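Local coordinates for general stress protein 26 (Bacillus anthracis, PDB 3EC6) that is of unknown function but binds flavin-adenine dinucleotide in a dimer with the split-barrel fold of the pyridoxamine 5'-phosphate oxidase family, at residues 2-8 and 135-139; 16-20 and 31-36; 39-43 and 117-123. All coordinates share one frame; numbering follows the deposited sequence. Where two conformers were deposited one is given.

Contact 1. Residues 2-8 and 135-139; sequences MHLKEKI and EFLRL
Leu4 and Ile8 of the N-terminal helix pack on Leu137 of the C-terminal strand in a helix-on-sheet contact, closed at one end by a salt bridge, at the periphery of a flavin-binding split barrel. Helix 4-8 runs almost perpendicular to strand 135-138, at 94°, with axes 9.4 Å apart, a spacing that leaves room for one layer of interlocking side chains. His3 occupies the N-cap position, and the first turn is closed by Lys7 N bonding His3 O.

Leu4 lies at the centre of the packing. Its CG stands anti to the backbone N (chi1 -179°), which sends the two methyls forward to the strand: CD2 lies 3.4 Å from the carbonyl oxygen Phe136 O, and CD1 rests 3.9 Å from Glu135 CB as the two side chains pass alongside with their ends pointing opposite ways. One turn on, Ile8 reaches out with CD1 to lie 4.1 Å from Leu137 CD2. Branched aliphatic side chains suit this place because their methyls pack on one another and ask for no hydrogen-bonding partner. Lys5 crosses Leu137 at about a right angle, its methylene CG 4.0 Å from Leu137 CD2; the bend at chi4 also lays NZ near the Leu137 methyls. Strand 135-138 alternates: Glu135 and Leu137 turn to the helix, whereas Phe136 turns away and touches the flavin-adenine dinucleotide. Behind the contact, Tyr125 and Ile123 of strand 113-126 meet the same helix face.

At the other end of the contact, the extended chain of Lys7 meets Glu135 at about a right angle, and Lys7 NZ donates to the syn lone pair of Glu135 OE2 at 3.2 Å.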
loop_
_atom_site.group_PDB
_atom_site.type_symbol
_atom_site.label_atom_id
_atom_site.label_comp_id
_atom_site.label_asym_id
_atom_site.label_seq_id
_atom_site.Cartn_x
_atom_site.Cartn_y
_atom_site.Cartn_z
HETATM N N MSE A 2 -19.901 4.252 -22.814
HETATM C CA MSE A 2 -19.401 3.739 -21.502
HETATM C C MSE A 2 -18.127 4.431 -20.997
HETATM O O MSE A 2 -17.297 4.842 -21.807
HETATM C CB MSE A 2 -19.199 2.233 -21.576
HETATM C CG MSE A 2 -19.178 1.558 -20.223
HETATM SE SE MSE A 2 -17.386 0.967 -19.944
HETATM C CE MSE A 2 -17.744 -0.833 -19.321
ATOM N N HIS A 3 -17.954 4.527 -19.665
ATOM C CA HIS A 3 -17.079 5.539 -19.109
ATOM C C HIS A 3 -15.886 5.036 -18.317
ATOM O O HIS A 3 -15.224 5.837 -17.705
ATOM C CB HIS A 3 -17.870 6.515 -18.261
ATOM C CG HIS A 3 -18.938 7.203 -19.033
ATOM N ND1 HIS A 3 -20.223 7.358 -18.560
ATOM C CD2 HIS A 3 -18.921 7.746 -20.275
ATOM C CE1 HIS A 3 -20.952 7.979 -19.474
ATOM N NE2 HIS A 3 -20.186 8.224 -20.524
ATOM N N LEU A 4 -15.631 3.736 -18.367
ATOM C CA LEU A 4 -14.543 3.144 -17.571
ATOM C C LEU A 4 -13.180 3.717 -17.884
ATOM O O LEU A 4 -12.454 4.084 -16.969
ATOM C CB LEU A 4 -14.518 1.616 -17.696
ATOM C CG LEU A 4 -13.444 0.879 -16.885
ATOM C CD1 LEU A 4 -13.672 1.072 -15.395
ATOM C CD2 LEU A 4 -13.473 -0.574 -17.180
ATOM N N LYS A 5 -12.780 3.770 -19.163
ATOM C CA LYS A 5 -11.484 4.372 -19.485
ATOM C C LYS A 5 -11.423 5.787 -19.007
ATOM O O LYS A 5 -10.415 6.224 -18.528
ATOM C CB LYS A 5 -11.127 4.348 -20.973
ATOM C CG LYS A 5 -10.697 3.016 -21.512
ATOM C CD LYS A 5 -10.258 3.186 -22.942
ATOM C CE LYS A 5 -10.268 1.872 -23.638
ATOM N NZ LYS A 5 -9.006 1.174 -23.420
ATOM N N GLU A 6 -12.525 6.525 -19.152
ATOM C CA GLU A 6 -12.518 7.892 -18.672
ATOM C C GLU A 6 -12.451 7.976 -17.136
ATOM O O GLU A 6 -11.721 8.806 -16.610
ATOM C CB GLU A 6 -13.756 8.635 -19.179
ATOM C CG GLU A 6 -13.862 10.020 -18.630
ATOM C CD GLU A 6 -14.900 10.860 -19.386
ATOM O OE1 GLU A 6 -15.753 10.282 -20.108
ATOM O OE2 GLU A 6 -14.845 12.101 -19.249
ATOM N N LYS A 7 -13.209 7.121 -16.453
ATOM C CA LYS A 7 -13.183 7.041 -14.973
ATOM C C LYS A 7 -11.765 6.764 -14.506
ATOM O O LYS A 7 -11.283 7.387 -13.555
ATOM C CB LYS A 7 -14.114 5.935 -14.441
ATOM C CG LYS A 7 -15.682 6.197 -14.372
ATOM C CD LYS A 7 -16.435 4.846 -14.093
ATOM C CE LYS A 7 -17.864 5.042 -13.593
ATOM N NZ LYS A 7 -18.601 3.756 -13.601
ATOM N N ILE A 8 -11.076 5.830 -15.183
ATOM C CA ILE A 8 -9.682 5.497 -14.831
ATOM C C ILE A 8 -8.716 6.629 -15.110
ATOM O O ILE A 8 -7.893 6.972 -14.289
ATOM C CB ILE A 8 -9.217 4.146 -15.522
ATOM C CG1 ILE A 8 -10.032 2.993 -14.924
ATOM C CG2 ILE A 8 -7.710 3.951 -15.324
ATOM C CD1 ILE A 8 -9.958 1.717 -15.726
ATOM N N GLU A 135 -15.247 -2.786 -11.586
ATOM C CA GLU A 135 -15.168 -2.998 -13.025
ATOM C C GLU A 135 -13.691 -3.088 -13.296
ATOM O O GLU A 135 -12.885 -2.592 -12.519
ATOM C CB GLU A 135 -15.699 -1.808 -13.795
ATOM C CG GLU A 135 -17.134 -1.422 -13.459
ATOM C CD GLU A 135 -17.384 0.019 -13.794
ATOM O OE1 GLU A 135 -17.463 0.314 -15.011
ATOM O OE2 GLU A 135 -17.485 0.853 -12.853
ATOM N N PHE A 136 -13.323 -3.710 -14.389
ATOM C CA PHE A 136 -11.892 -3.725 -14.692
ATOM C C PHE A 136 -11.665 -3.585 -16.188
ATOM O O PHE A 136 -12.553 -3.889 -17.011
ATOM C CB PHE A 136 -11.246 -4.992 -14.134
ATOM C CG PHE A 136 -11.875 -6.256 -14.644
ATOM C CD1 PHE A 136 -11.382 -6.896 -15.774
ATOM C CD2 PHE A 136 -12.985 -6.800 -13.990
ATOM C CE1 PHE A 136 -11.980 -8.069 -16.244
ATOM C CE2 PHE A 136 -13.600 -7.974 -14.453
ATOM C CZ PHE A 136 -13.104 -8.607 -15.582
ATOM N N LEU A 137 -10.466 -3.141 -16.521
ATOM C CA LEU A 137 -9.948 -3.039 -17.872
ATOM C C LEU A 137 -8.762 -4.009 -17.988
ATOM O O LEU A 137 -7.889 -3.997 -17.109
ATOM C CB LEU A 137 -9.437 -1.607 -18.071
ATOM C CG LEU A 137 -9.013 -1.087 -19.435
ATOM C CD1 LEU A 137 -10.149 -1.251 -20.486
ATOM C CD2 LEU A 137 -8.623 0.383 -19.342
ATOM N N ARG A 138 -8.736 -4.850 -19.030
ATOM C CA ARG A 138 -7.527 -5.632 -19.329
ATOM C C ARG A 138 -6.790 -4.922 -20.451
ATOM O O ARG A 138 -7.400 -4.475 -21.442
ATOM C CB ARG A 138 -7.832 -7.098 -19.660
ATOM C CG ARG A 138 -8.916 -7.681 -18.757
ATOM C CD ARG A 138 -8.748 -9.179 -18.438
ATOM N NE ARG A 138 -8.566 -10.004 -19.618
ATOM C CZ ARG A 138 -8.060 -11.237 -19.591
ATOM N NH1 ARG A 138 -7.933 -11.920 -20.723
ATOM N NH2 ARG A 138 -7.662 -11.779 -18.433
ATOM N N LEU A 139 -5.491 -4.766 -20.258
ATOM C CA LEU A 139 -4.640 -4.042 -21.173
ATOM C C LEU A 139 -3.518 -4.971 -21.622
ATOM O O LEU A 139 -3.028 -5.784 -20.835
ATOM C CB LEU A 139 -4.052 -2.781 -20.510
ATOM C CG LEU A 139 -5.126 -1.760 -20.089
ATOM C CD1 LEU A 139 -4.512 -0.635 -19.356
ATOM C CD2 LEU A 139 -5.884 -1.211 -21.302
ATOM O OXT LEU A 139 -3.085 -4.924 -22.774
#

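Contact 2. Residues 16-20 and 31-36; sequences RTGVL and AFMMFF. With FAD (flavin-adenine dinucleotide), chain B.
The antiparallel beta hairpin of strands 17-24 and 27-38 forms a wall of the flavin site. Gly18 with Met33 and Leu20 with Ala31 are hydrogen-bonded pairs; Gly18 N meets Met33 O at 2.8 Å, nearly straight at 175°. Phe35 N adds a bond to Arg16 O.

Glycine suits position 18: with no side chain there, the Phe35 ring can lie against the backbone, its CE2 edge 3.6 Å from Gly18 C. Leu20 CB fills the next place, touching both Met33 CG and Phe35 CZ. In the non-hydrogen-bonded pair Val19-Phe32, Val19 CG2 lies 3.9 Å from Phe32 CE1, the two side chains pointing the same way.

Strand 31-34 grips the cofactor by its backbone. Met34 N donates to FAD O4 at 3.1 Å and weakly to FAD N5, while FAD O2' gives its proton to Phe32 O at 2.7 Å. Met33, present as selenomethionine, folds back at chi2 (-71°) and again at chi3, which brings SE to 3.6 Å from FAD C10; Thr17 CG2 touches FAD C7M. Arg68 of the second subunit makes a cation-pi contact with Phe32 and Glu79 of that subunit bonds the cofactor, placing the site between subunits, as in the pyridoxamine 5'-phosphate oxidase-like split barrel.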
loop_
_atom_site.group_PDB
_atom_site.type_symbol
_atom_site.label_atom_id
_atom_site.label_comp_id
_atom_site.label_asym_id
_atom_site.label_seq_id
_atom_site.Cartn_x
_atom_site.Cartn_y
_atom_site.Cartn_z
ATOM N N ARG A 16 -1.292 12.799 -7.339
ATOM C CA ARG A 16 -0.208 11.956 -7.794
ATOM C C ARG A 16 0.239 10.867 -6.789
ATOM O O ARG A 16 0.851 9.904 -7.196
ATOM C CB ARG A 16 0.995 12.840 -8.186
ATOM C CG ARG A 16 1.016 13.249 -9.670
ATOM C CD ARG A 16 2.271 14.014 -10.035
ATOM N NE ARG A 16 1.998 14.774 -11.249
ATOM C CZ ARG A 16 1.755 16.085 -11.260
ATOM N NH1 ARG A 16 1.842 16.786 -10.124
ATOM N NH2 ARG A 16 1.475 16.715 -12.420
ATOM N N THR A 17 -0.027 11.022 -5.493
ATOM C CA THR A 17 0.555 10.084 -4.494
ATOM C C THR A 17 -0.261 8.815 -4.389
ATOM O O THR A 17 -1.459 8.879 -4.172
ATOM C CB THR A 17 0.771 10.685 -3.073
ATOM O OG1 THR A 17 1.591 11.865 -3.177
ATOM C CG2 THR A 17 1.444 9.656 -2.192
ATOM N N GLY A 18 0.390 7.676 -4.567
ATOM C CA GLY A 18 -0.246 6.373 -4.441
ATOM C C GLY A 18 0.675 5.442 -3.675
ATOM O O GLY A 18 1.681 5.882 -3.081
ATOM N N VAL A 19 0.389 4.143 -3.754
ATOM C CA VAL A 19 1.201 3.131 -3.082
ATOM C C VAL A 19 1.728 2.159 -4.114
ATOM O O VAL A 19 0.933 1.646 -4.904
ATOM C CB VAL A 19 0.344 2.340 -2.081
ATOM C CG1 VAL A 19 1.178 1.300 -1.403
ATOM C CG2 VAL A 19 -0.277 3.334 -1.017
ATOM N N LEU A 20 3.044 1.936 -4.123
ATOM C CA LEU A 20 3.652 0.931 -4.997
ATOM C C LEU A 20 4.053 -0.252 -4.139
ATOM O O LEU A 20 4.879 -0.094 -3.209
ATOM C CB LEU A 20 4.919 1.541 -5.625
ATOM C CG LEU A 20 5.767 0.587 -6.492
ATOM C CD1 LEU A 20 4.956 0.028 -7.697
ATOM C CD2 LEU A 20 7.060 1.286 -7.026
ATOM N N ALA A 31 5.340 1.183 -0.533
ATOM C CA ALA A 31 5.897 2.518 -0.296
ATOM C C ALA A 31 4.972 3.537 -0.951
ATOM O O ALA A 31 4.408 3.290 -2.031
ATOM C CB ALA A 31 7.307 2.629 -0.895
ATOM N N PHE A 32 4.823 4.688 -0.315
ATOM C CA PHE A 32 4.193 5.834 -0.984
ATOM C C PHE A 32 5.123 6.321 -2.086
ATOM O O PHE A 32 6.332 6.442 -1.882
ATOM C CB PHE A 32 3.892 6.972 0.030
ATOM C CG PHE A 32 2.935 6.550 1.110
ATOM C CD1 PHE A 32 1.603 6.332 0.795
ATOM C CD2 PHE A 32 3.380 6.333 2.431
ATOM C CE1 PHE A 32 0.703 5.910 1.767
ATOM C CE2 PHE A 32 2.466 5.929 3.422
ATOM C CZ PHE A 32 1.143 5.736 3.080
HETATM N N MSE A 33 4.551 6.660 -3.234
HETATM C CA MSE A 33 5.320 7.141 -4.401
HETATM C C MSE A 33 4.408 8.105 -5.183
HETATM O O MSE A 33 3.158 7.946 -5.173
HETATM C CB MSE A 33 5.805 6.013 -5.348
HETATM C CG MSE A 33 6.567 4.909 -4.621
HETATM SE SE MSE A 33 8.295 5.471 -4.023
HETATM C CE MSE A 33 9.404 4.740 -5.380
HETATM N N MSE A 34 5.004 9.122 -5.812
HETATM C CA MSE A 34 4.287 9.961 -6.774
HETATM C C MSE A 34 4.203 9.247 -8.117
HETATM O O MSE A 34 5.193 8.735 -8.624
HETATM C CB MSE A 34 5.034 11.275 -6.960
HETATM C CG MSE A 34 5.114 11.958 -5.668
HETATM SE SE MSE A 34 5.942 13.693 -5.798
HETATM C CE MSE A 34 5.701 13.971 -7.652
ATOM N N PHE A 35 3.024 9.259 -8.723
ATOM C CA PHE A 35 2.850 8.580 -10.006
ATOM C C PHE A 35 2.635 9.521 -11.169
ATOM O O PHE A 35 1.734 10.394 -11.121
ATOM C CB PHE A 35 1.646 7.589 -9.928
ATOM C CG PHE A 35 1.939 6.370 -9.131
ATOM C CD1 PHE A 35 2.363 5.196 -9.755
ATOM C CD2 PHE A 35 1.832 6.417 -7.716
ATOM C CE1 PHE A 35 2.666 4.030 -8.966
ATOM C CE2 PHE A 35 2.173 5.258 -6.954
ATOM C CZ PHE A 35 2.572 4.084 -7.571
ATOM N N PHE A 36 3.388 9.287 -12.248
ATOM C CA PHE A 36 3.151 9.953 -13.546
ATOM C C PHE A 36 2.643 8.943 -14.547
ATOM O O PHE A 36 2.492 7.776 -14.227
ATOM C CB PHE A 36 4.485 10.539 -14.056
ATOM C CG PHE A 36 5.176 11.350 -13.030
ATOM C CD1 PHE A 36 4.830 12.666 -12.835
ATOM C CD2 PHE A 36 6.115 10.761 -12.183
ATOM C CE1 PHE A 36 5.452 13.430 -11.812
ATOM C CE2 PHE A 36 6.760 11.519 -11.168
ATOM C CZ PHE A 36 6.425 12.839 -10.993
HETATM P PA FAD B . 14.941 2.415 0.413
HETATM O O1A FAD B . 15.784 1.755 -0.668
HETATM O O2A FAD B . 15.433 3.793 0.817
HETATM O O5B FAD B . 14.972 1.568 1.816
HETATM C C5B FAD B . 14.071 1.977 2.818
HETATM C C4B FAD B . 13.237 0.739 3.073
HETATM O O4B FAD B . 14.060 -0.221 3.768
HETATM C C3B FAD B . 12.031 1.092 3.938
HETATM O O3B FAD B . 10.847 1.195 3.148
HETATM C C2B FAD B . 12.056 -0.003 5.005
HETATM O O2B FAD B . 11.224 -1.087 4.623
HETATM C C1B FAD B . 13.507 -0.488 5.046
HETATM N N9A FAD B . 14.291 0.241 6.074
HETATM C C8A FAD B . 14.039 1.513 6.538
HETATM N N7A FAD B . 14.963 1.828 7.479
HETATM C C5A FAD B . 15.810 0.791 7.617
HETATM C C6A FAD B . 16.917 0.622 8.448
HETATM N N6A FAD B . 17.091 1.467 9.475
HETATM N N1A FAD B . 17.601 -0.581 8.385
HETATM C C2A FAD B . 17.192 -1.586 7.511
HETATM N N3A FAD B . 16.086 -1.402 6.686
HETATM C C4A FAD B . 15.407 -0.221 6.741
HETATM N N1 FAD B . 10.487 8.205 -3.006
HETATM C C2 FAD B . 10.879 8.216 -4.328
HETATM O O2 FAD B . 12.005 7.763 -4.551
HETATM N N3 FAD B . 10.038 8.655 -5.324
HETATM C C4 FAD B . 8.786 9.146 -5.019
HETATM O O4 FAD B . 8.024 9.550 -5.943
HETATM C C4X FAD B . 8.387 9.210 -3.668
HETATM N N5 FAD B . 7.135 9.718 -3.360
HETATM C C5X FAD B . 6.761 9.777 -2.024
HETATM C C6 FAD B . 5.494 10.322 -1.742
HETATM C C7 FAD B . 5.106 10.347 -0.399
HETATM C C7M FAD B . 3.753 10.937 -0.078
HETATM C C8 FAD B . 5.948 9.853 0.621
HETATM C C8M FAD B . 5.538 9.846 2.086
HETATM C C9 FAD B . 7.183 9.269 0.314
HETATM C C9A FAD B . 7.603 9.245 -1.030
HETATM N N10 FAD B . 8.838 8.694 -1.354
HETATM C C10 FAD B . 9.240 8.702 -2.689
HETATM C "C1'" FAD B . 9.729 8.004 -0.375
HETATM C "C2'" FAD B . 9.567 6.476 -0.358
HETATM O "O2'" FAD B . 8.226 6.106 -0.022
HETATM C "C3'" FAD B . 10.479 5.924 0.739
HETATM O "O3'" FAD B . 11.811 6.367 0.426
HETATM C "C4'" FAD B . 10.426 4.404 0.808
HETATM O "O4'" FAD B . 11.071 3.889 2.017
HETATM C "C5'" FAD B . 11.108 3.790 -0.427
HETATM O "O5'" FAD B . 11.098 2.375 -0.301
HETATM P P FAD B . 12.458 1.650 -0.770
HETATM O O1P FAD B . 12.471 0.186 -0.342
HETATM O O2P FAD B . 12.803 1.940 -2.203
HETATM O O3P FAD B . 13.396 2.537 0.178
#

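Contact 3. Residues 39-43 and 117-123; sequences DFVLY and KINPDTI
Strands 41-43 and 117-120 run antiparallel, their axes 4.7 Å apart at 159°. Leu42 and Ile118 form the hydrogen-bonded pair: Ile118 N donates to Leu42 O at 2.8 Å, and the return bond, Leu42 N to Ile118 O, is longer at 3.2 Å and lies in the carbonyl plane on a lone pair. Tyr43 and Lys117 make the adjoining non-hydrogen-bonded pair. Toward Phe40 the strands part, and a water bridges them by donating to both Phe40 O and Ile118 O.

On the Tyr43 face, the lysine and the tyrosine lie side by side. Lys117 is extended throughout, starting with CG anti to the backbone N (chi1 171°), and its methylenes run along the phenol, CG coming to 3.6 Å from Tyr43 CE1. A second water joins their polar ends, bound to Tyr43 OH and accepting from Lys117 NZ; a lysine suits this spot, its methylenes packing on the ring while its ammonium reaches the water. Val41 CG1 packs obliquely against the same lysine, 3.9 Å from Lys117 CG.

These are neighbouring strands of the antiparallel split barrel. On the opposite face, Leu42 and Ile118 turn into the buried interior, where both meet Phe35, and their branched apolar chains suit this buried face.

Beyond the pair, Pro120 sets its ring by the loop before strand 41-43, with CG 3.4 Å from Phe40 O; a proline, lacking an N-H, fits where the pairing with strand 41-43 has ended. The chain then turns a corner at Asp121, and Asp121 and Thr122 opposite Glu81 make a classic beta bulge. Past that corner Ile123 comes back to Phe40, crossing it at about a right angle, with Ile123 CD1 4.2 Å from Phe40 CD1.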
loop_
_atom_site.group_PDB
_atom_site.type_symbol
_atom_site.label_atom_id
_atom_site.label_comp_id
_atom_site.label_asym_id
_atom_site.label_seq_id
_atom_site.Cartn_x
_atom_site.Cartn_y
_atom_site.Cartn_z
ATOM N N ASP A 39 -0.616 7.681 -21.134
ATOM C CA ASP A 39 -1.830 6.884 -21.269
ATOM C C ASP A 39 -1.998 6.023 -20.001
ATOM O O ASP A 39 -2.042 6.564 -18.890
ATOM C CB ASP A 39 -1.786 6.070 -22.550
ATOM C CG ASP A 39 -1.903 6.960 -23.788
ATOM O OD1 ASP A 39 -2.762 7.882 -23.786
ATOM O OD2 ASP A 39 -1.128 6.725 -24.730
ATOM N N PHE A 40 -2.134 4.707 -20.149
ATOM C CA PHE A 40 -2.383 3.896 -18.940
ATOM C C PHE A 40 -1.117 3.315 -18.343
ATOM O O PHE A 40 -1.164 2.621 -17.334
ATOM C CB PHE A 40 -3.388 2.752 -19.231
ATOM C CG PHE A 40 -4.765 3.258 -19.591
ATOM C CD1 PHE A 40 -5.557 3.894 -18.640
ATOM C CD2 PHE A 40 -5.233 3.137 -20.907
ATOM C CE1 PHE A 40 -6.792 4.395 -18.968
ATOM C CE2 PHE A 40 -6.506 3.633 -21.250
ATOM C CZ PHE A 40 -7.278 4.256 -20.269
ATOM N N VAL A 41 0.026 3.666 -18.923
ATOM C CA VAL A 41 1.319 3.226 -18.398
ATOM C C VAL A 41 1.773 4.168 -17.308
ATOM O O VAL A 41 1.816 5.386 -17.510
ATOM C CB VAL A 41 2.395 3.147 -19.537
ATOM C CG1 VAL A 41 3.756 2.799 -18.949
ATOM C CG2 VAL A 41 1.948 2.082 -20.598
ATOM N N LEU A 42 2.096 3.627 -16.129
ATOM C CA LEU A 42 2.424 4.502 -14.985
ATOM C C LEU A 42 3.945 4.543 -14.855
ATOM O O LEU A 42 4.658 3.633 -15.251
ATOM C CB LEU A 42 1.826 3.982 -13.643
ATOM C CG LEU A 42 0.302 3.899 -13.689
ATOM C CD1 LEU A 42 -0.186 3.334 -12.359
ATOM C CD2 LEU A 42 -0.334 5.253 -13.921
ATOM N N TYR A 43 4.440 5.652 -14.304
ATOM C CA TYR A 43 5.899 5.798 -14.087
ATOM C C TYR A 43 6.128 6.419 -12.711
ATOM O O TYR A 43 5.354 7.283 -12.290
ATOM C CB TYR A 43 6.526 6.764 -15.104
ATOM C CG TYR A 43 6.512 6.272 -16.560
ATOM C CD1 TYR A 43 7.590 5.509 -17.057
ATOM C CD2 TYR A 43 5.415 6.520 -17.394
ATOM C CE1 TYR A 43 7.598 5.021 -18.404
ATOM C CE2 TYR A 43 5.395 6.020 -18.700
ATOM C CZ TYR A 43 6.476 5.286 -19.196
ATOM O OH TYR A 43 6.486 4.782 -20.488
ATOM N N LYS A 117 8.797 1.883 -14.724
ATOM C CA LYS A 117 7.751 1.868 -15.726
ATOM C C LYS A 117 6.832 0.715 -15.388
ATOM O O LYS A 117 7.267 -0.419 -15.225
ATOM C CB LYS A 117 8.373 1.636 -17.114
ATOM C CG LYS A 117 7.309 1.394 -18.171
ATOM C CD LYS A 117 7.961 1.347 -19.546
ATOM C CE LYS A 117 6.970 0.987 -20.631
ATOM N NZ LYS A 117 7.662 0.842 -21.942
ATOM N N ILE A 118 5.539 0.963 -15.260
ATOM C CA ILE A 118 4.611 -0.115 -14.865
ATOM C C ILE A 118 3.654 -0.326 -16.029
ATOM O O ILE A 118 2.840 0.560 -16.373
ATOM C CB ILE A 118 3.818 0.276 -13.601
ATOM C CG1 ILE A 118 4.756 0.391 -12.437
ATOM C CG2 ILE A 118 2.786 -0.843 -13.265
ATOM C CD1 ILE A 118 4.243 1.231 -11.354
ATOM N N ASN A 119 3.776 -1.488 -16.663
ATOM C CA ASN A 119 2.934 -1.847 -17.808
ATOM C C ASN A 119 1.735 -2.587 -17.279
ATOM O O ASN A 119 1.884 -3.697 -16.793
ATOM C CB ASN A 119 3.669 -2.747 -18.797
ATOM C CG ASN A 119 4.543 -1.965 -19.723
ATOM O OD1 ASN A 119 5.741 -1.878 -19.524
ATOM N ND2 ASN A 119 3.931 -1.342 -20.722
ATOM N N PRO A 120 0.556 -1.961 -17.314
ATOM C CA PRO A 120 -0.559 -2.594 -16.626
ATOM C C PRO A 120 -1.094 -3.806 -17.418
ATOM O O PRO A 120 -1.162 -3.779 -18.654
ATOM C CB PRO A 120 -1.643 -1.500 -16.603
ATOM C CG PRO A 120 -1.356 -0.741 -17.949
ATOM C CD PRO A 120 0.155 -0.702 -17.980
ATOM N N ASP A 121 -1.452 -4.844 -16.667
ATOM C CA ASP A 121 -2.227 -5.934 -17.276
ATOM C C ASP A 121 -3.669 -5.736 -16.929
ATOM O O ASP A 121 -4.546 -6.006 -17.783
ATOM C CB ASP A 121 -1.744 -7.305 -16.761
ATOM C CG ASP A 121 -0.369 -7.668 -17.339
ATOM O OD1 ASP A 121 -0.170 -7.480 -18.530
ATOM O OD2 ASP A 121 0.580 -8.031 -16.570
ATOM N N THR A 122 -3.959 -5.366 -15.672
ATOM C CA THR A 122 -5.358 -5.242 -15.238
ATOM C C THR A 122 -5.482 -3.953 -14.427
ATOM O O THR A 122 -4.617 -3.673 -13.591
ATOM C CB THR A 122 -5.804 -6.434 -14.375
ATOM O OG1 THR A 122 -5.462 -7.642 -15.080
ATOM C CG2 THR A 122 -7.324 -6.410 -14.099
ATOM N N ILE A 123 -6.513 -3.146 -14.732
ATOM C CA ILE A 123 -6.796 -1.995 -13.873
ATOM C C ILE A 123 -8.198 -2.180 -13.342
ATOM O O ILE A 123 -9.166 -2.290 -14.138
ATOM C CB ILE A 123 -6.666 -0.659 -14.610
ATOM C CG1 ILE A 123 -5.222 -0.494 -15.152
ATOM C CG2 ILE A 123 -7.064 0.507 -13.637
ATOM C CD1 ILE A 123 -4.992 0.825 -15.862
HETATM O O HOH W 1 0.254 1.117 -15.282
HETATM O O HOH W 2 8.632 3.749 -21.896
#

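From the N terminus, helix 4-13 leads into strand 17-24, which turns back as strand 27-38; contact 2 closes this short hairpin early in the chain. Strand 27-38 passes to strand 41-47, where contact 3 opens, to be closed 74 residues later by strand 113-126, so contacts 2 and 3 follow in series. Contact 1 encloses both, joining the two chain ends. Contacts 2 and 3 meet through a probable bond from Phe36 N to Tyr43 O and through Ile118 against Leu20 and Phe35. Contacts 1 and 3 share the neighbouring strands 113-126 and 135-138, where Leu137 N probably bonds Ile123 O. Contacts 1 and 2 do not touch, their nearest atoms about 10 Å apart.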